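Local coordinates for SusD homolog (PDB 3IV0), which probably binds glycans at the outer membrane for uptake, as other members of the SusD family do, although its own substrate is not established, at residues Phe284-Asn287 with Cys292-Lys295; Thr309-Tyr314 with Leu322-Lys327; Gly369-Tyr374 with Leu392-Asn397. One frame throughout, in Å; residues are numbered along the deposited sequence. Where two conformers were deposited one is given.

The three contacts follow one another along the chain, each closing before the next opens, and none touches another. Contact 1 joins the short helix 284-287 to the loop that leads on to strand 300-302. Contact 2 comes next, where helices 304-310 and 318-323 run out into loops; its centre is about 19 Å from that of contact 1. Contact 3, between helices 367-381 and 385-398, lies about 20 Å from contact 2 and about 29 Å from contact 1, centre to centre. Helix 408-422 connects the last two, since side chains of both contacts pack on it. The series thus passes from a loop-rich part of this largely helical protein to an antiparallel helix pair.

Contact 1: Phe284-Asn287 with Cys292-Lys295; sequences FSDN and CLNK. With EDO (1,2-ethanediol), chain F.
With chi1 of -75° and -62°, Asp286 and Leu293 each set CG beside their own backbone N, and the two side chains meet crosswise at about a right angle. The isobutyl end of Leu293 lies against one carboxylate oxygen: Asp286 OD1 is 3.8 Å from Leu293 CD2, and the other methyl is almost as near. That oxygen has its polar partner in the hydroxyl of Ser357, while Asp286 OD2 is bonded to Thr356 OG1. Both carboxylate oxygens are therefore engaged by hydroxyls next to strand 354-356 or at its end, and Leu293 also packs on Ile355 of that strand.

Lys295 reaches over from the loop with a chain bent at chi3 (-76°). Its ammonium stops 4.1 Å from the backbone carbonyl, NZ to Asp286 O, and two small molecules bridge the distance. A water donates to Asp286 O at 2.6 Å and accepts from Lys295 NZ at 2.9 Å. Beside it, a 1,2-ethanediol, probably from the crystallisation liquor, takes a bond on O1 from Lys295 NZ at 2.8 Å and makes weak ones to Asp286 O and, through O2, to Asn287 OD1.

Lys295 is thus linked to the Asp286 carbonyl through a water, and in this crystal through the diol as well. Its positive charge probably polarises that carbonyl, while the carboxylate, bonded to the Ser357 and Thr356 hydroxyls, has only a long, weak ion pair with Lys283.

Contact 2: Thr309-Tyr314 with Leu322-Lys327; sequences TLFPMY and LWFDEK
Phe311 and Phe324 make the whole of the close contact here, an offset edge-to-face pair with ring centroids 5.2 Å apart and planes at 62°, the edge of Phe324 toward the face of Phe311. The closest approach is 3.6 Å, from Phe324 CE1 to Phe311 CE2, and Phe324 CZ comes equally near the same carbon. Both rings are buried, although their CA atoms stand 10.5 Å apart, so the side chains alone span the gap. Each chi1 (-72° for Phe311, -59° for Phe324) keeps CG beside its backbone N and sends the ring inward.

Beyond the rings the two segments diverge toward solvent, where Met313 and Tyr314 are exposed. In 322-327, Asp325 OD1 accepts from Lys327 N, an Asx turn that shapes the exposed end of that segment.

Phe311 is the first residue to leave helix 304-310, and its ring also packs on Arg319 and Lys320 of helix 318-323. Helix 408-422 packs against both segments, with Arg421 against Phe311, Trp417 and Cys420 against Leu310, and Glu422 against Trp323.

Contact 3: Gly369-Tyr374 with Leu392-Asn397; sequences GALLLY and LNRVRN
The segments 369-374 and 392-397 are helical throughout and run roughly antiparallel, their N-to-C directions 144° apart and their axes 9.2 Å apart at closest approach, with the backbones nearest at Leu372 and Leu392, whose CA atoms are separated by 6.1 Å. Leu372 is central to the apolar layer between them. Its CD2 methyl meets Leu392 CD1 at 3.7 Å, the two side chains passing at a slant. Val395 comes from the next turn and meets Leu372 tip to tip, CG2 lying 4.1 Å from Leu372 CG. The valine's chi1 of 177° turns CG1 anti to the backbone N, and it is the other methyl, CG2, that is aimed at the leucine.

The pair forms a helical hairpin, helix 367-381 followed by helix 385-398 after a short turn. The hairpin is consistent with the TPR-like helical scaffold of the SusD family. Helix 408-422 follows and packs on the same leucines and valine: Arg419 touches Leu372, Glu418 touches Leu392 and Glu422 touches Val395.

At the partly exposed Arg394, the arginine and Leu371 cross at about a right angle. Leu371 CD1 sits over the centre of one guanidinium face, 3.9 Å from the plane, while CD2 is 3.7 Å from Arg394 NH1. The arginine chain bends at chi3 (65°), which lays its flat end against Leu371. Its orientation is fixed by polar partners beyond the helix pair, a salt bridge from NH1 to Glu239 and a hydrogen bond between NH2 and the hydroxyl of Tyr367.

Contact 1: Phe284-Asn287 with Cys292-Lys295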
loop_
_atom_site.group_PDB
_atom_site.type_symbol
_atom_site.label_atom_id
_atom_site.label_comp_id
_atom_site.label_asym_id
_atom_site.label_seq_id
_atom_site.Cartn_x
_atom_site.Cartn_y
_atom_site.Cartn_z
ATOM N N PHE A 284 -11.128 -0.895 3.579
ATOM C CA PHE A 284 -11.551 0.496 3.615
ATOM C C PHE A 284 -13.005 0.649 3.213
ATOM O O PHE A 284 -13.811 1.329 3.909
ATOM C CB PHE A 284 -10.655 1.298 2.659
ATOM C CG PHE A 284 -11.022 2.758 2.508
ATOM C CD1 PHE A 284 -10.547 3.683 3.411
ATOM C CD2 PHE A 284 -11.815 3.195 1.464
ATOM C CE1 PHE A 284 -10.837 5.035 3.281
ATOM C CE2 PHE A 284 -12.105 4.557 1.342
ATOM C CZ PHE A 284 -11.623 5.452 2.279
ATOM N N SER A 285 -13.379 0.014 2.123
ATOM C CA SER A 285 -14.742 0.120 1.620
ATOM C C SER A 285 -15.785 -0.211 2.715
ATOM O O SER A 285 -16.829 0.466 2.821
ATOM C CB SER A 285 -14.916 -0.778 0.400
ATOM O OG SER A 285 -16.168 -0.526 -0.237
ATOM N N ASP A 286 -15.534 -1.259 3.506
ATOM C CA ASP A 286 -16.486 -1.686 4.531
ATOM C C ASP A 286 -16.532 -0.756 5.710
ATOM O O ASP A 286 -17.432 -0.864 6.545
ATOM C CB ASP A 286 -16.256 -3.137 4.947
ATOM C CG ASP A 286 -16.750 -4.132 3.902
ATOM O OD1 ASP A 286 -17.660 -3.806 3.113
ATOM O OD2 ASP A 286 -16.278 -5.297 3.912
ATOM N N ASN A 287 -15.573 0.169 5.790
ATOM C CA ASN A 287 -15.572 1.144 6.846
ATOM C C ASN A 287 -16.240 2.458 6.438
ATOM O O ASN A 287 -16.554 3.277 7.321
ATOM C CB ASN A 287 -14.129 1.398 7.322
ATOM C CG ASN A 287 -13.526 0.201 8.035
ATOM O OD1 ASN A 287 -14.210 -0.557 8.730
ATOM N ND2 ASN A 287 -12.219 0.032 7.881
ATOM N N CYS A 292 -25.297 -0.438 1.223
ATOM C CA CYS A 292 -25.228 -1.815 0.722
ATOM C C CYS A 292 -24.908 -2.848 1.800
ATOM O O CYS A 292 -24.892 -4.044 1.525
ATOM C CB CYS A 292 -24.188 -1.891 -0.397
ATOM S SG CYS A 292 -22.520 -1.363 0.134
ATOM N N LEU A 293 -24.684 -2.394 3.037
ATOM C CA LEU A 293 -24.335 -3.269 4.161
ATOM C C LEU A 293 -25.465 -3.360 5.178
ATOM O O LEU A 293 -25.305 -3.944 6.246
ATOM C CB LEU A 293 -23.059 -2.748 4.872
ATOM C CG LEU A 293 -21.747 -2.687 4.080
ATOM C CD1 LEU A 293 -20.629 -2.110 4.943
ATOM C CD2 LEU A 293 -21.388 -4.084 3.541
ATOM N N ASN A 294 -26.662 -2.885 4.858
ATOM C CA ASN A 294 -27.760 -2.952 5.839
ATOM C C ASN A 294 -27.403 -2.252 7.168
ATOM O O ASN A 294 -27.698 -2.805 8.232
ATOM C CB ASN A 294 -28.143 -4.408 6.165
ATOM C CG ASN A 294 -28.448 -5.243 4.932
ATOM O OD1 ASN A 294 -27.919 -6.348 4.778
ATOM N ND2 ASN A 294 -29.309 -4.738 4.064
ATOM N N LYS A 295 -26.716 -1.104 7.122
ATOM C CA LYS A 295 -26.358 -0.402 8.348
ATOM C C LYS A 295 -26.976 0.948 8.198
ATOM O O LYS A 295 -27.213 1.393 7.078
ATOM C CB LYS A 295 -24.840 -0.223 8.466
ATOM C CG LYS A 295 -24.108 -1.474 8.801
ATOM C CD LYS A 295 -22.827 -1.156 9.575
ATOM C CE LYS A 295 -21.739 -0.614 8.673
ATOM N NZ LYS A 295 -20.409 -0.504 9.393
HETATM C C1 EDO F . -17.417 -3.072 8.445
HETATM O O1 EDO F . -18.736 -2.599 8.486
HETATM C C2 EDO F . -16.425 -2.554 9.482
HETATM O O2 EDO F . -16.780 -1.275 9.977
HETATM O O HOH W 1 -19.086 1.011 7.347
#

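Contact 2: Thr309-Tyr314 with Leu322-Lys327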
loop_
_atom_site.group_PDB
_atom_site.type_symbol
_atom_site.label_atom_id
_atom_site.label_comp_id
_atom_site.label_asym_id
_atom_site.label_seq_id
_atom_site.Cartn_x
_atom_site.Cartn_y
_atom_site.Cartn_z
ATOM N N THR A 309 -11.701 20.676 -0.678
ATOM C CA THR A 309 -10.324 21.016 -1.097
ATOM C C THR A 309 -9.782 20.017 -2.111
ATOM O O THR A 309 -9.214 20.377 -3.150
ATOM C CB THR A 309 -9.387 20.990 0.105
ATOM O OG1 THR A 309 -9.744 22.063 0.992
ATOM C CG2 THR A 309 -7.886 21.090 -0.326
ATOM N N LEU A 310 -9.991 18.753 -1.807
ATOM C CA LEU A 310 -9.496 17.687 -2.626
ATOM C C LEU A 310 -10.168 17.580 -3.993
ATOM O O LEU A 310 -9.505 17.377 -5.017
ATOM C CB LEU A 310 -9.653 16.379 -1.838
ATOM C CG LEU A 310 -8.972 15.147 -2.407
ATOM C CD1 LEU A 310 -7.477 15.430 -2.525
ATOM C CD2 LEU A 310 -9.249 13.917 -1.514
ATOM N N PHE A 311 -11.483 17.716 -4.017
ATOM C CA PHE A 311 -12.282 17.603 -5.242
ATOM C C PHE A 311 -13.067 18.917 -5.412
ATOM O O PHE A 311 -14.249 18.982 -5.053
ATOM C CB PHE A 311 -13.235 16.418 -5.164
ATOM C CG PHE A 311 -12.556 15.075 -5.270
ATOM C CD1 PHE A 311 -12.139 14.601 -6.490
ATOM C CD2 PHE A 311 -12.311 14.327 -4.136
ATOM C CE1 PHE A 311 -11.510 13.366 -6.576
ATOM C CE2 PHE A 311 -11.639 13.082 -4.230
ATOM C CZ PHE A 311 -11.265 12.630 -5.448
ATOM N N PRO A 312 -12.411 19.977 -5.900
ATOM C CA PRO A 312 -13.072 21.294 -5.885
ATOM C C PRO A 312 -14.379 21.319 -6.662
ATOM O O PRO A 312 -14.463 20.807 -7.777
ATOM C CB PRO A 312 -12.013 22.224 -6.504
ATOM C CG PRO A 312 -10.707 21.514 -6.294
ATOM C CD PRO A 312 -11.044 20.073 -6.444
HETATM N N MSE A 313 -15.392 21.964 -6.076
HETATM C CA MSE A 313 -16.741 21.920 -6.620
HETATM C C MSE A 313 -16.903 22.613 -7.978
HETATM O O MSE A 313 -17.845 22.305 -8.692
HETATM C CB MSE A 313 -17.728 22.498 -5.596
HETATM C CG MSE A 313 -17.628 23.981 -5.390
HETATM SE SE MSE A 313 -18.790 24.543 -3.905
HETATM C CE MSE A 313 -20.244 23.978 -4.448
ATOM N N TYR A 314 -15.987 23.518 -8.332
ATOM C CA TYR A 314 -16.102 24.264 -9.573
ATOM C C TYR A 314 -15.286 23.698 -10.708
ATOM O O TYR A 314 -15.237 24.290 -11.785
ATOM C CB TYR A 314 -15.743 25.737 -9.339
ATOM C CG TYR A 314 -16.483 26.378 -8.172
ATOM C CD1 TYR A 314 -17.859 26.488 -8.165
ATOM C CD2 TYR A 314 -15.789 26.879 -7.079
ATOM C CE1 TYR A 314 -18.534 27.063 -7.090
ATOM C CE2 TYR A 314 -16.455 27.465 -6.015
ATOM C CZ TYR A 314 -17.819 27.553 -6.026
ATOM O OH TYR A 314 -18.469 28.138 -4.963
ATOM N N LEU A 322 -18.571 9.363 -9.408
ATOM C CA LEU A 322 -18.501 7.906 -9.464
ATOM C C LEU A 322 -17.995 7.280 -8.192
ATOM O O LEU A 322 -18.276 6.105 -7.955
ATOM C CB LEU A 322 -17.634 7.454 -10.632
ATOM C CG LEU A 322 -18.190 7.741 -12.012
ATOM C CD1 LEU A 322 -17.154 7.560 -13.097
ATOM C CD2 LEU A 322 -19.398 6.826 -12.324
ATOM N N TRP A 323 -17.242 8.015 -7.406
ATOM C CA TRP A 323 -16.622 7.437 -6.219
ATOM C C TRP A 323 -17.275 7.872 -4.930
ATOM O O TRP A 323 -17.046 7.260 -3.893
ATOM C CB TRP A 323 -15.137 7.749 -6.178
ATOM C CG TRP A 323 -14.341 7.068 -7.231
ATOM C CD1 TRP A 323 -14.775 6.160 -8.120
ATOM C CD2 TRP A 323 -12.924 7.194 -7.426
ATOM N NE1 TRP A 323 -13.725 5.736 -8.916
ATOM C CE2 TRP A 323 -12.582 6.361 -8.500
ATOM C CE3 TRP A 323 -11.929 7.954 -6.819
ATOM C CZ2 TRP A 323 -11.272 6.240 -8.947
ATOM C CZ3 TRP A 323 -10.627 7.813 -7.256
ATOM C CH2 TRP A 323 -10.324 6.993 -8.329
ATOM N N PHE A 324 -18.104 8.917 -4.984
ATOM C CA PHE A 324 -18.733 9.454 -3.792
ATOM C C PHE A 324 -20.231 9.565 -4.021
ATOM O O PHE A 324 -20.701 9.627 -5.163
ATOM C CB PHE A 324 -18.168 10.831 -3.412
ATOM C CG PHE A 324 -16.703 10.816 -3.145
ATOM C CD1 PHE A 324 -15.807 10.960 -4.187
ATOM C CD2 PHE A 324 -16.223 10.692 -1.852
ATOM C CE1 PHE A 324 -14.455 10.919 -3.952
ATOM C CE2 PHE A 324 -14.834 10.657 -1.611
ATOM C CZ PHE A 324 -13.971 10.791 -2.666
ATOM N N ASP A 325 -20.981 9.582 -2.927
ATOM C CA ASP A 325 -22.412 9.914 -3.019
ATOM C C ASP A 325 -22.623 11.437 -3.052
ATOM O O ASP A 325 -21.692 12.248 -3.041
ATOM C CB ASP A 325 -23.187 9.202 -1.904
ATOM C CG ASP A 325 -22.972 9.814 -0.526
ATOM O OD1 ASP A 325 -22.448 10.924 -0.384
ATOM O OD2 ASP A 325 -23.348 9.148 0.479
ATOM N N GLU A 326 -23.883 11.834 -3.161
ATOM C CA GLU A 326 -24.194 13.244 -3.361
ATOM C C GLU A 326 -23.910 14.109 -2.132
ATOM O O GLU A 326 -23.837 15.330 -2.228
ATOM C CB GLU A 326 -25.648 13.385 -3.832
ATOM C CG GLU A 326 -25.968 14.710 -4.470
ATOM C CD GLU A 326 -27.294 14.679 -5.217
ATOM O OE1 GLU A 326 -27.301 14.297 -6.410
ATOM O OE2 GLU A 326 -28.323 15.033 -4.603
ATOM N N LYS A 327 -23.659 13.477 -0.977
ATOM C CA LYS A 327 -23.330 14.185 0.244
ATOM C C LYS A 327 -21.823 14.326 0.461
ATOM O O LYS A 327 -21.370 14.634 1.542
ATOM C CB LYS A 327 -23.950 13.462 1.438
ATOM C CG LYS A 327 -25.466 13.355 1.337
ATOM C CD LYS A 327 -26.030 12.253 2.227
ATOM C CE LYS A 327 -26.011 10.873 1.558
ATOM N NZ LYS A 327 -27.293 10.549 0.857
#

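Contact 3: Gly369-Tyr374 with Leu392-Asn397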
loop_
_atom_site.group_PDB
_atom_site.type_symbol
_atom_site.label_atom_id
_atom_site.label_comp_id
_atom_site.label_asym_id
_atom_site.label_seq_id
_atom_site.Cartn_x
_atom_site.Cartn_y
_atom_site.Cartn_z
ATOM N N GLY A 369 -1.076 4.987 -10.037
ATOM C CA GLY A 369 -0.148 5.365 -8.964
ATOM C C GLY A 369 1.279 5.461 -9.444
ATOM O O GLY A 369 1.982 6.435 -9.131
ATOM N N ALA A 370 1.739 4.453 -10.169
ATOM C CA ALA A 370 3.102 4.408 -10.652
ATOM C C ALA A 370 3.400 5.529 -11.634
ATOM O O ALA A 370 4.453 6.138 -11.545
ATOM C CB ALA A 370 3.390 3.054 -11.270
ATOM N N LEU A 371 2.432 5.872 -12.469
ATOM C CA LEU A 371 2.627 7.000 -13.378
ATOM C C LEU A 371 2.808 8.278 -12.585
ATOM O O LEU A 371 3.566 9.149 -12.978
ATOM C CB LEU A 371 1.426 7.125 -14.346
ATOM C CG LEU A 371 1.270 6.003 -15.335
ATOM C CD1 LEU A 371 -0.021 6.217 -16.143
ATOM C CD2 LEU A 371 2.507 5.893 -16.260
ATOM N N LEU A 372 2.059 8.430 -11.495
ATOM C CA LEU A 372 2.184 9.629 -10.658
ATOM C C LEU A 372 3.480 9.660 -9.909
ATOM O O LEU A 372 4.052 10.725 -9.730
ATOM C CB LEU A 372 0.984 9.786 -9.731
ATOM C CG LEU A 372 -0.360 10.064 -10.435
ATOM C CD1 LEU A 372 -1.534 9.895 -9.473
ATOM C CD2 LEU A 372 -0.382 11.441 -11.131
ATOM N N LEU A 373 4.012 8.517 -9.489
ATOM C CA LEU A 373 5.346 8.482 -8.881
ATOM C C LEU A 373 6.433 8.913 -9.855
ATOM O O LEU A 373 7.370 9.620 -9.500
ATOM C CB LEU A 373 5.666 7.091 -8.347
ATOM C CG LEU A 373 4.801 6.535 -7.204
ATOM C CD1 LEU A 373 5.375 5.177 -6.774
ATOM C CD2 LEU A 373 4.701 7.525 -6.037
ATOM N N TYR A 374 6.327 8.442 -11.091
ATOM C CA TYR A 374 7.227 8.818 -12.178
ATOM C C TYR A 374 7.151 10.336 -12.393
ATOM O O TYR A 374 8.156 11.030 -12.381
ATOM C CB TYR A 374 6.824 8.010 -13.408
ATOM C CG TYR A 374 7.633 8.138 -14.649
ATOM C CD1 TYR A 374 8.820 8.829 -14.702
ATOM C CD2 TYR A 374 7.219 7.479 -15.787
ATOM C CE1 TYR A 374 9.553 8.890 -15.890
ATOM C CE2 TYR A 374 7.947 7.535 -16.951
ATOM C CZ TYR A 374 9.091 8.259 -17.005
ATOM O OH TYR A 374 9.804 8.362 -18.182
ATOM N N LEU A 392 1.105 13.070 -15.609
ATOM C CA LEU A 392 0.020 13.534 -14.771
ATOM C C LEU A 392 -1.286 13.571 -15.547
ATOM O O LEU A 392 -2.330 13.150 -15.078
ATOM C CB LEU A 392 0.372 14.911 -14.196
ATOM C CG LEU A 392 -0.717 15.668 -13.455
ATOM C CD1 LEU A 392 -1.257 14.845 -12.269
ATOM C CD2 LEU A 392 -0.204 17.054 -13.006
ATOM N N ASN A 393 -1.209 14.074 -16.769
ATOM C CA ASN A 393 -2.427 14.242 -17.564
ATOM C C ASN A 393 -3.039 12.960 -18.071
ATOM O O ASN A 393 -4.220 12.919 -18.382
ATOM C CB ASN A 393 -2.167 15.250 -18.679
ATOM C CG ASN A 393 -2.121 16.656 -18.160
ATOM O OD1 ASN A 393 -2.792 16.982 -17.188
ATOM N ND2 ASN A 393 -1.335 17.535 -18.812
ATOM N N ARG A 394 -2.276 11.887 -18.116
ATOM C CA ARG A 394 -2.905 10.604 -18.406
ATOM C C ARG A 394 -3.913 10.227 -17.337
ATOM O O ARG A 394 -4.993 9.724 -17.640
ATOM C CB ARG A 394 -1.856 9.526 -18.581
ATOM C CG ARG A 394 -1.099 9.693 -19.913
ATOM C CD ARG A 394 0.054 8.788 -20.035
ATOM N NE ARG A 394 -0.350 7.397 -20.069
ATOM C CZ ARG A 394 0.529 6.402 -19.967
ATOM N NH1 ARG A 394 1.802 6.693 -19.851
ATOM N NH2 ARG A 394 0.123 5.151 -19.993
ATOM N N VAL A 395 -3.582 10.535 -16.094
ATOM C CA VAL A 395 -4.479 10.277 -14.981
ATOM C C VAL A 395 -5.622 11.304 -14.945
ATOM O O VAL A 395 -6.778 10.927 -14.758
ATOM C CB VAL A 395 -3.705 10.236 -13.666
ATOM C CG1 VAL A 395 -4.651 10.040 -12.477
ATOM C CG2 VAL A 395 -2.632 9.101 -13.732
ATOM N N ARG A 396 -5.280 12.571 -15.171
ATOM C CA ARG A 396 -6.311 13.614 -15.217
ATOM C C ARG A 396 -7.319 13.307 -16.319
ATOM O O ARG A 396 -8.522 13.415 -16.118
ATOM C CB ARG A 396 -5.695 14.976 -15.496
ATOM C CG ARG A 396 -4.692 15.500 -14.500
ATOM C CD ARG A 396 -5.339 15.975 -13.241
ATOM N NE ARG A 396 -6.131 17.197 -13.475
ATOM C CZ ARG A 396 -6.789 17.831 -12.520
ATOM N NH1 ARG A 396 -6.848 17.365 -11.282
ATOM N NH2 ARG A 396 -7.476 18.927 -12.815
ATOM N N ASN A 397 -6.826 12.958 -17.503
ATOM C CA ASN A 397 -7.716 12.701 -18.631
ATOM C C ASN A 397 -8.619 11.497 -18.367
ATOM O O ASN A 397 -9.795 11.512 -18.710
ATOM C CB ASN A 397 -6.951 12.521 -19.937
ATOM C CG ASN A 397 -6.448 13.836 -20.547
ATOM O OD1 ASN A 397 -5.354 13.878 -21.131
ATOM N ND2 ASN A 397 -7.240 14.884 -20.456
#